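Local structure of IMC sub-compartment protein ISP3 (Toxoplasma gondii, 4CHJ) at residues Cys136-Ser139 against Phe140-Glu144; Asn40-Glu43 against Ala44-Met48; Glu33-Asp36 against Asn37-Arg41. The protein adopts a pleckstrin homology fold and belongs to the inner membrane complex sub-compartment proteins, which are critical for replication of the parasite. One frame throughout, in Å; residues are numbered along the deposited sequence.

Contact 1 (Cys136-Ser139 against Phe140-Glu144); sequences CFVS and FLDDE
Cys136 opens a turn of the long C-terminal helix of the pleckstrin homology fold: its carbonyl O takes the N-H of Phe140 at 2.8 Å, and the Phe140 CB rests against the same oxygen. Phe137 carries most of the side-chain contact. With CG anti to the backbone N (chi1 -179°), its ring swings alongside the next turn, and Leu141 lies over one face. Leu141 CG stands 4.0 Å from the Phe137 ring centroid in a CH-pi contact, displaced toward the rim, while Leu141 CD1 reaches Phe137 CE2 at 3.4 Å. Phe140 comes in obliquely on the same side of the ring plane, its CD2 meeting Phe137 CD1 at 4.1 Å; the Phe137 carbon lies at the edge of the Phe140 ring. The rings of Phe126 and Phe128 meet Phe137, placing Phe137 in the buried core between helix and sheet. Val138 leaves the backbone away from the next turn; its side chain packs on Val113 and Val90 of the sheet, and it meets that turn chiefly through its carbonyl, which accepts Asp142 N. Ser139 marks the partly exposed flank of the helix. Its OG turns back to a weak hydrogen bond with the Gln135 carbonyl, and Ser139 O accepts Asp143 N at 3.1 Å.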
ATOM      1  N   CYS A 136       1.832   7.593  -3.675  1.00 49.90           N
ATOM      2  CA  CYS A 136       2.607   6.769  -4.608  1.00 50.18           C
ATOM      3  C   CYS A 136       2.294   5.293  -4.486  1.00 48.71           C
ATOM      4  O   CYS A 136       2.258   4.566  -5.488  1.00 50.74           O
ATOM      5  CB  CYS A 136       4.107   6.969  -4.393  1.00 51.31           C
ATOM      6  SG  CYS A 136       4.678   8.604  -4.897  1.00 54.50           S
ATOM      7  N   PHE A 137       2.145   4.812  -3.259  1.00 46.70           N
ATOM      8  CA  PHE A 137       1.872   3.401  -3.061  1.00 40.72           C
ATOM      9  C   PHE A 137       0.491   3.125  -3.632  1.00 36.94           C
ATOM     10  O   PHE A 137       0.285   2.152  -4.369  1.00 38.89           O
ATOM     11  CB  PHE A 137       1.963   3.072  -1.593  1.00 45.21           C
ATOM     12  CG  PHE A 137       1.722   1.644  -1.279  1.00 46.66           C
ATOM     13  CD1 PHE A 137       2.582   0.676  -1.718  1.00 48.61           C
ATOM     14  CD2 PHE A 137       0.623   1.267  -0.513  1.00 51.71           C
ATOM     15  CE1 PHE A 137       2.348  -0.652  -1.433  1.00 50.07           C
ATOM     16  CE2 PHE A 137       0.399  -0.059  -0.208  1.00 48.09           C
ATOM     17  CZ  PHE A 137       1.266  -1.014  -0.660  1.00 46.14           C
ATOM     18  N   VAL A 138      -0.413   4.079  -3.446  1.00 36.59           N
ATOM     19  CA  VAL A 138      -1.739   3.982  -4.046  1.00 44.49           C
ATOM     20  C   VAL A 138      -1.663   3.827  -5.598  1.00 47.74           C
ATOM     21  O   VAL A 138      -2.335   2.960  -6.194  1.00 51.45           O
ATOM     22  CB  VAL A 138      -2.645   5.184  -3.636  1.00 48.17           C
ATOM     23  CG1 VAL A 138      -3.954   5.174  -4.419  1.00 49.26           C
ATOM     24  CG2 VAL A 138      -2.974   5.138  -2.150  1.00 51.99           C
ATOM     25  N   SER A 139      -0.811   4.618  -6.236  1.00 52.69           N
ATOM     26  CA  SER A 139      -0.682   4.579  -7.695  1.00 53.10           C
ATOM     27  C   SER A 139      -0.006   3.308  -8.136  1.00 45.82           C
ATOM     28  O   SER A 139      -0.384   2.720  -9.139  1.00 52.66           O
ATOM     29  CB  SER A 139       0.097   5.784  -8.192  1.00 54.04           C
ATOM     30  OG  SER A 139      -0.726   6.929  -8.135  1.00 66.96           O
ATOM     31  N   PHE A 140       0.981   2.864  -7.370  1.00 42.73           N
ATOM     32  CA  PHE A 140       1.652   1.617  -7.681  1.00 45.44           C
ATOM     33  C   PHE A 140       0.662   0.460  -7.598  1.00 51.09           C
ATOM     34  O   PHE A 140       0.629  -0.404  -8.467  1.00 63.01           O
ATOM     35  CB  PHE A 140       2.815   1.398  -6.714  1.00 44.47           C
ATOM     36  CG  PHE A 140       3.324  -0.010  -6.685  1.00 50.34           C
ATOM     37  CD1 PHE A 140       3.889  -0.577  -7.807  1.00 49.24           C
ATOM     38  CD2 PHE A 140       3.228  -0.767  -5.534  1.00 58.86           C
ATOM     39  CE1 PHE A 140       4.356  -1.874  -7.785  1.00 55.79           C
ATOM     40  CE2 PHE A 140       3.693  -2.066  -5.502  1.00 60.13           C
ATOM     41  CZ  PHE A 140       4.258  -2.620  -6.630  1.00 60.55           C
ATOM     42  N   LEU A 141      -0.162   0.469  -6.558  1.00 56.43           N
ATOM     43  CA  LEU A 141      -1.168  -0.564  -6.362  1.00 52.22           C
ATOM     44  C   LEU A 141      -2.182  -0.539  -7.489  1.00 48.49           C
ATOM     45  O   LEU A 141      -2.632  -1.577  -7.955  1.00 56.99           O
ATOM     46  CB  LEU A 141      -1.870  -0.393  -5.015  1.00 48.94           C
ATOM     47  CG  LEU A 141      -1.070  -0.788  -3.777  1.00 50.23           C
ATOM     48  CD1 LEU A 141      -1.955  -0.783  -2.544  1.00 50.52           C
ATOM     49  CD2 LEU A 141      -0.422  -2.147  -3.970  1.00 47.32           C
ATOM     50  N   ASP A 142      -2.544   0.660  -7.921  1.00 48.92           N
ATOM     51  CA  ASP A 142      -3.531   0.820  -8.969  1.00 56.57           C
ATOM     52  C   ASP A 142      -3.056   0.179 -10.263  1.00 59.95           C
ATOM     53  O   ASP A 142      -3.829  -0.475 -10.953  1.00 59.15           O
ATOM     54  CB  ASP A 142      -3.802   2.301  -9.209  1.00 67.08           C
ATOM     55  CG  ASP A 142      -5.263   2.649  -9.089  1.00 81.64           C
ATOM     56  OD1 ASP A 142      -6.064   2.133  -9.895  1.00 86.95           O
ATOM     57  OD2 ASP A 142      -5.612   3.440  -8.190  1.00 85.15           O
ATOM     58  N   ASP A 143      -1.782   0.362 -10.586  1.00 53.86           N
ATOM     59  CA  ASP A 143      -1.222  -0.224 -11.792  1.00 54.50           C
ATOM     60  C   ASP A 143      -1.250  -1.744 -11.745  1.00 54.59           C
ATOM     61  O   ASP A 143      -1.574  -2.395 -12.731  1.00 59.09           O
ATOM     62  CB  ASP A 143       0.211   0.257 -12.004  1.00 54.47           C
ATOM     63  CG  ASP A 143       0.290   1.738 -12.271  1.00 57.55           C
ATOM     64  OD1 ASP A 143      -0.698   2.304 -12.774  1.00 69.82           O
ATOM     65  OD2 ASP A 143       1.341   2.340 -11.977  1.00 70.78           O
ATOM     66  N   GLU A 144      -0.917  -2.302 -10.588  1.00 57.35           N
ATOM     67  CA  GLU A 144      -0.862  -3.751 -10.419  1.00 58.90           C
ATOM     68  C   GLU A 144      -2.232  -4.354 -10.557  1.00 53.06           C
ATOM     69  O   GLU A 144      -2.402  -5.378 -11.187  1.00 58.51           O
ATOM     70  CB  GLU A 144      -0.292  -4.091  -9.057  1.00 60.07           C
ATOM     71  CG  GLU A 144       1.150  -3.660  -8.918  1.00 68.66           C
ATOM     72  CD  GLU A 144       2.038  -4.253 -10.010  1.00 72.40           C
ATOM     73  OE1 GLU A 144       1.714  -5.368 -10.495  1.00 62.34           O
ATOM     74  OE2 GLU A 144       3.061  -3.607 -10.375  1.00 67.55           O
TER

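Contact 2 (Asn40-Glu43 against Ala44-Met48)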
ATOM      1  N   ASN A  40      12.084   3.971  -6.638  1.00 59.01           N
ATOM      2  CA  ASN A  40      13.496   3.612  -6.487  1.00 61.43           C
ATOM      3  C   ASN A  40      13.842   3.201  -5.087  1.00 53.61           C
ATOM      4  O   ASN A  40      14.492   2.182  -4.881  1.00 57.46           O
ATOM      5  CB  ASN A  40      14.398   4.782  -6.889  1.00 69.82           C
ATOM      6  CG  ASN A  40      14.661   4.816  -8.381  1.00 84.93           C
ATOM      7  OD1 ASN A  40      14.936   3.772  -9.003  1.00 87.02           O
ATOM      8  ND2 ASN A  40      14.544   6.002  -8.979  1.00 84.36           N
ATOM      9  N   ARG A  41      13.433   4.022  -4.124  1.00 48.79           N
ATOM     10  CA  ARG A  41      13.570   3.688  -2.702  1.00 52.86           C
ATOM     11  C   ARG A  41      13.045   2.320  -2.287  1.00 52.49           C
ATOM     12  O   ARG A  41      13.744   1.556  -1.598  1.00 54.57           O
ATOM     13  CB  ARG A  41      12.900   4.747  -1.861  1.00 51.32           C
ATOM     14  CG  ARG A  41      13.753   5.975  -1.762  1.00 55.62           C
ATOM     15  CD  ARG A  41      13.290   6.879  -0.664  1.00 59.72           C
ATOM     16  NE  ARG A  41      12.122   7.640  -1.080  1.00 66.15           N
ATOM     17  CZ  ARG A  41      10.960   7.645  -0.438  1.00 60.72           C
ATOM     18  NH1 ARG A  41      10.787   6.912   0.660  1.00 62.74           N
ATOM     19  NH2 ARG A  41       9.980   8.417  -0.881  1.00 59.31           N
ATOM     20  N   TYR A  42      11.821   2.003  -2.693  1.00 56.60           N
ATOM     21  CA  TYR A  42      11.167   0.775  -2.206  1.00 53.12           C
ATOM     22  C   TYR A  42      11.565  -0.461  -3.002  1.00 56.86           C
ATOM     23  O   TYR A  42      11.531  -1.582  -2.482  1.00 59.52           O
ATOM     24  CB  TYR A  42       9.644   0.964  -2.144  1.00 52.42           C
ATOM     25  CG  TYR A  42       9.255   1.762  -0.904  1.00 58.17           C
ATOM     26  CD1 TYR A  42       9.238   1.155   0.357  1.00 58.54           C
ATOM     27  CD2 TYR A  42       9.046   3.140  -0.969  1.00 54.51           C
ATOM     28  CE1 TYR A  42       8.961   1.887   1.503  1.00 53.45           C
ATOM     29  CE2 TYR A  42       8.761   3.879   0.177  1.00 58.58           C
ATOM     30  CZ  TYR A  42       8.726   3.245   1.410  1.00 52.86           C
ATOM     31  OH  TYR A  42       8.440   3.967   2.541  1.00 52.57           O
ATOM     32  N   GLU A  43      11.995  -0.256  -4.246  1.00 59.45           N
ATOM     33  CA  GLU A  43      12.688  -1.314  -4.987  1.00 60.98           C
ATOM     34  C   GLU A  43      13.998  -1.667  -4.284  1.00 58.32           C
ATOM     35  O   GLU A  43      14.387  -2.842  -4.217  1.00 54.18           O
ATOM     36  CB  GLU A  43      12.957  -0.876  -6.431  1.00 65.75           C
ATOM     37  CG  GLU A  43      11.760  -1.064  -7.356  1.00 71.95           C
ATOM     38  CD  GLU A  43      12.011  -0.593  -8.790  1.00 73.48           C
ATOM     39  OE1 GLU A  43      12.858   0.311  -8.997  1.00 73.18           O
ATOM     40  OE2 GLU A  43      11.333  -1.118  -9.709  1.00 66.62           O
ATOM     41  N   ALA A  44      14.654  -0.646  -3.727  1.00 56.00           N
ATOM     42  CA  ALA A  44      15.830  -0.854  -2.879  1.00 58.64           C
ATOM     43  C   ALA A  44      15.448  -1.479  -1.538  1.00 60.12           C
ATOM     44  O   ALA A  44      16.236  -2.195  -0.927  1.00 61.98           O
ATOM     45  CB  ALA A  44      16.556   0.471  -2.647  1.00 58.35           C
ATOM     46  N   GLY A  45      14.237  -1.202  -1.081  1.00 61.45           N
ATOM     47  CA  GLY A  45      13.852  -1.569   0.265  1.00 58.84           C
ATOM     48  C   GLY A  45      13.839  -0.344   1.135  1.00 59.82           C
ATOM     49  O   GLY A  45      14.854   0.319   1.311  1.00 67.02           O
ATOM     50  N   ASP A  46      12.673  -0.002   1.655  1.00 62.74           N
ATOM     51  CA  ASP A  46      12.572   1.164   2.525  1.00 62.26           C
ATOM     52  C   ASP A  46      11.465   0.949   3.564  1.00 62.43           C
ATOM     53  O   ASP A  46      10.679   0.002   3.468  1.00 57.58           O
ATOM     54  CB  ASP A  46      12.350   2.439   1.690  1.00 55.73           C
ATOM     55  CG  ASP A  46      12.579   3.717   2.482  1.00 61.39           C
ATOM     56  OD1 ASP A  46      13.338   3.686   3.474  1.00 61.64           O
ATOM     57  OD2 ASP A  46      11.981   4.754   2.122  1.00 59.74           O
ATOM     58  N   THR A  47      11.462   1.814   4.573  1.00 66.87           N
ATOM     59  CA  THR A  47      10.771   1.589   5.825  1.00 63.58           C
ATOM     60  C   THR A  47       9.328   2.103   5.726  1.00 67.36           C
ATOM     61  O   THR A  47       9.076   3.142   5.093  1.00 63.08           O
ATOM     62  CB  THR A  47      11.524   2.304   6.980  1.00 66.06           C
ATOM     63  OG1 THR A  47      12.580   1.458   7.463  1.00 65.95           O
ATOM     64  CG2 THR A  47      10.595   2.641   8.128  1.00 73.22           C
ATOM     65  N   MET A  48       8.388   1.321   6.277  1.00 53.99           N
ATOM     66  CA  MET A  48       7.008   1.760   6.510  1.00 53.55           C
ATOM     67  C   MET A  48       6.440   1.027   7.738  1.00 54.65           C
ATOM     68  O   MET A  48       7.184   0.355   8.465  1.00 53.86           O
ATOM     69  CB  MET A  48       6.155   1.491   5.277  1.00 53.66           C
ATOM     70  CG  MET A  48       6.575   0.243   4.518  1.00 55.69           C
ATOM     71  SD  MET A  48       6.232  -1.271   5.442  1.00 54.51           S
ATOM     72  CE  MET A  48       4.435  -1.216   5.433  1.00 53.67           C
TER
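Tyr42 and Asp46 meet across the turn that ends helix 32-44 and starts strand 46-51 of the pleckstrin homology sheet, with Gly45, at positive phi, as the first residue to leave the helix. Asp46 CB sits over one face of the Tyr42 ring, 3.6 Å from its centroid, a CH-pi contact shifted toward the rim; ring and carboxylate planes are 43° apart. Beyond the ring, the Tyr42 hydroxyl donates to Thr47 O at 2.8 Å, coming from above that carbonyl's plane, and ties the last turn of the helix to the strand. Asp46 has CG anti to its own N (chi1 -166°), which turns the carboxylate to Arg41. The guanidinium stands almost upright to it, at 85°, and its NH1, at the edge and nearly in plane, makes a hydrogen-bonded salt bridge with Asp46 OD2. Arg41 NH2 holds Asp133 OD1 of the C-terminal helix in a second salt bridge, so the guanidinium joins two acidic groups. On the backbone, Ala44 N makes a helical bond to Asn40 O (3.1 Å), whereas Gly45 N makes a weak bond three residues back, to Tyr42 O. Asp46 OD1 accepts its neighbour Thr47 N in a weak bond, leaving OD2 to Arg41 NH1 at 2.9 Å.

Contact 3 (Glu33-Asp36 against Asn37-Arg41); sequences EAFD and NWMNR
Phe35, Trp38 and Met39 all set CG opposite the backbone N, at chi1 close to 180°; the torsion sets how each side chain leaves the backbone, while their positions put the three on one flank of helix 32-44. Phe35 and Met39, one turn apart, run side by side in the same direction. A bend at chi2 of Met39 (71°) carries its sulfur toward the end of the ring, where SD comes within 4.2 Å of Phe35 CZ. The sulfur is 5.0 Å from the centroid of the Phe35 ring and well off its normal, an oblique Met-aromatic contact. Trp38 comes to the same side of the ring plane, at the neighbouring ring atom: its CE3 touches Phe35 CE1 at 4.1 Å, and the two ring planes are inclined at 34°. The backbone beneath is regular. Phe35 O accepts Met39 N at 2.7 Å, Ala34 O accepts Trp38 N at 2.9 Å, and the outer carbonyls of Glu33 and Asp36 take the N-H groups of Asn37 and Asn40 in the same spacing. Ser31 OG accepts Ala34 N near the start of the helix. Polar residues Glu33, Asn37 and Asn40 occupy the exposed flank, while Phe35 packs on Phe140, and Trp38 on Cys136 and Asp133, of helix 131-149. The whole is an amphipathic helix, its aromatic side laid on the C-terminal helix of a pleckstrin homology fold.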
ATOM      1  N   GLU A  33       7.917  12.586 -10.883  1.00 53.71           N
ATOM      2  CA  GLU A  33       9.208  12.603 -10.215  1.00 59.91           C
ATOM      3  C   GLU A  33       9.095  12.018  -8.825  1.00 61.66           C
ATOM      4  O   GLU A  33       9.967  11.278  -8.384  1.00 53.12           O
ATOM      5  CB  GLU A  33       9.756  14.024 -10.122  1.00 70.41           C
ATOM      6  CG  GLU A  33      10.274  14.577 -11.436  1.00 80.35           C
ATOM      7  CD  GLU A  33      11.551  13.906 -11.897  1.00 91.10           C
ATOM      8  OE1 GLU A  33      11.466  12.894 -12.617  1.00 98.85           O
ATOM      9  OE2 GLU A  33      12.640  14.399 -11.548  1.00 80.14           O
ATOM     10  N   ALA A  34       8.022  12.369  -8.130  1.00 56.06           N
ATOM     11  CA  ALA A  34       7.793  11.837  -6.802  1.00 56.41           C
ATOM     12  C   ALA A  34       7.586  10.337  -6.840  1.00 50.79           C
ATOM     13  O   ALA A  34       8.187   9.615  -6.061  1.00 55.54           O
ATOM     14  CB  ALA A  34       6.600  12.517  -6.165  1.00 60.49           C
ATOM     15  N   PHE A  35       6.779   9.865  -7.781  1.00 51.68           N
ATOM     16  CA  PHE A  35       6.584   8.414  -7.957  1.00 53.61           C
ATOM     17  C   PHE A  35       7.890   7.686  -8.255  1.00 54.83           C
ATOM     18  O   PHE A  35       8.144   6.593  -7.713  1.00 54.52           O
ATOM     19  CB  PHE A  35       5.540   8.090  -9.049  1.00 55.21           C
ATOM     20  CG  PHE A  35       5.247   6.621  -9.166  1.00 53.34           C
ATOM     21  CD1 PHE A  35       4.366   6.010  -8.295  1.00 60.40           C
ATOM     22  CD2 PHE A  35       5.950   5.835 -10.049  1.00 53.50           C
ATOM     23  CE1 PHE A  35       4.154   4.646  -8.338  1.00 55.93           C
ATOM     24  CE2 PHE A  35       5.728   4.473 -10.111  1.00 51.44           C
ATOM     25  CZ  PHE A  35       4.835   3.878  -9.249  1.00 54.83           C
ATOM     26  N   ASP A  36       8.703   8.274  -9.138  1.00 61.21           N
ATOM     27  CA  ASP A  36       9.955   7.642  -9.577  1.00 56.06           C
ATOM     28  C   ASP A  36      10.930   7.495  -8.416  1.00 55.46           C
ATOM     29  O   ASP A  36      11.624   6.469  -8.290  1.00 56.19           O
ATOM     30  CB  ASP A  36      10.619   8.482 -10.679  1.00 67.83           C
ATOM     31  CG  ASP A  36       9.927   8.359 -12.012  1.00 63.50           C
ATOM     32  OD1 ASP A  36       9.099   7.441 -12.189  1.00 61.81           O
ATOM     33  OD2 ASP A  36      10.225   9.191 -12.895  1.00 78.26           O
ATOM     34  N   ASN A  37      11.016   8.546  -7.596  1.00 54.52           N
ATOM     35  CA  ASN A  37      11.765   8.480  -6.333  1.00 62.67           C
ATOM     36  C   ASN A  37      11.203   7.406  -5.355  1.00 58.03           C
ATOM     37  O   ASN A  37      11.918   6.504  -4.922  1.00 58.22           O
ATOM     38  CB  ASN A  37      11.757   9.843  -5.646  1.00 65.24           C
ATOM     39  CG  ASN A  37      12.535   9.834  -4.337  1.00 79.75           C
ATOM     40  OD1 ASN A  37      13.732   9.538  -4.317  1.00 92.64           O
ATOM     41  ND2 ASN A  37      11.849  10.130  -3.230  1.00 80.22           N
ATOM     42  N   TRP A  38       9.923   7.525  -5.016  1.00 49.68           N
ATOM     43  CA  TRP A  38       9.250   6.491  -4.272  1.00 48.46           C
ATOM     44  C   TRP A  38       9.656   5.105  -4.818  1.00 49.55           C
ATOM     45  O   TRP A  38      10.215   4.266  -4.085  1.00 47.94           O
ATOM     46  CB  TRP A  38       7.731   6.700  -4.325  1.00 53.15           C
ATOM     47  CG  TRP A  38       7.006   5.774  -3.428  1.00 53.74           C
ATOM     48  CD1 TRP A  38       6.802   5.922  -2.088  1.00 55.49           C
ATOM     49  CD2 TRP A  38       6.482   4.514  -3.778  1.00 51.71           C
ATOM     50  NE1 TRP A  38       6.162   4.832  -1.586  1.00 56.36           N
ATOM     51  CE2 TRP A  38       5.958   3.942  -2.605  1.00 58.93           C
ATOM     52  CE3 TRP A  38       6.382   3.810  -4.979  1.00 56.57           C
ATOM     53  CZ2 TRP A  38       5.328   2.702  -2.601  1.00 56.35           C
ATOM     54  CZ3 TRP A  38       5.772   2.581  -4.973  1.00 57.52           C
ATOM     55  CH2 TRP A  38       5.251   2.033  -3.787  1.00 60.15           C
ATOM     56  N   MET A  39       9.476   4.894  -6.112  1.00 49.45           N
ATOM     57  CA  MET A  39       9.688   3.575  -6.691  1.00 49.93           C
ATOM     58  C   MET A  39      11.117   3.076  -6.506  1.00 49.68           C
ATOM     59  O   MET A  39      11.337   1.898  -6.257  1.00 61.85           O
ATOM     60  CB  MET A  39       9.330   3.583  -8.173  1.00 51.77           C
ATOM     61  CG  MET A  39       9.300   2.203  -8.802  1.00 59.99           C
ATOM     62  SD  MET A  39       7.895   1.225  -8.248  1.00 66.96           S
ATOM     63  CE  MET A  39       8.401  -0.399  -8.792  1.00 70.38           C
ATOM     64  N   ASN A  40      12.084   3.971  -6.638  1.00 59.01           N
ATOM     65  CA  ASN A  40      13.496   3.612  -6.487  1.00 61.43           C
ATOM     66  C   ASN A  40      13.842   3.201  -5.087  1.00 53.61           C
ATOM     67  O   ASN A  40      14.492   2.182  -4.881  1.00 57.46           O
ATOM     68  CB  ASN A  40      14.398   4.782  -6.889  1.00 69.82           C
ATOM     69  CG  ASN A  40      14.661   4.816  -8.381  1.00 84.93           C
ATOM     70  OD1 ASN A  40      14.936   3.772  -9.003  1.00 87.02           O
ATOM     71  ND2 ASN A  40      14.544   6.002  -8.979  1.00 84.36           N
ATOM     72  N   ARG A  41      13.433   4.022  -4.124  1.00 48.79           N
ATOM     73  CA  ARG A  41      13.570   3.688  -2.702  1.00 52.86           C
ATOM     74  C   ARG A  41      13.045   2.320  -2.287  1.00 52.49           C
ATOM     75  O   ARG A  41      13.744   1.556  -1.598  1.00 54.57           O
ATOM     76  CB  ARG A  41      12.900   4.747  -1.861  1.00 51.32           C
ATOM     77  CG  ARG A  41      13.753   5.975  -1.762  1.00 55.62           C
ATOM     78  CD  ARG A  41      13.290   6.879  -0.664  1.00 59.72           C
ATOM     79  NE  ARG A  41      12.122   7.640  -1.080  1.00 66.15           N
ATOM     80  CZ  ARG A  41      10.960   7.645  -0.438  1.00 60.72           C
ATOM     81  NH1 ARG A  41      10.787   6.912   0.660  1.00 62.74           N
ATOM     82  NH2 ARG A  41       9.980   8.417  -0.881  1.00 59.31           N
TER

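In the fold
Contacts 2 and 3 follow one another on helix 32-44, sharing Asn40 and Arg41, with centres about 9 Å apart; contact 1 lies on the C-terminal helix. Contacts 1 and 3 are about 12 Å apart by centres but touch directly: the indole of Trp38 presses on Cys136, where Cys136 CB and Trp38 CG are 3.3 Å apart, and on Phe137, where Phe137 CD1 and Trp38 CZ2 are 3.5 Å apart. Contact 2 does not touch contact 1, with nearest atoms about 7 Å away. Trp38 also meets the Tyr42 ring, so an aromatic path runs from the helix end at contact 2 through contact 3 into the buried core at contact 1.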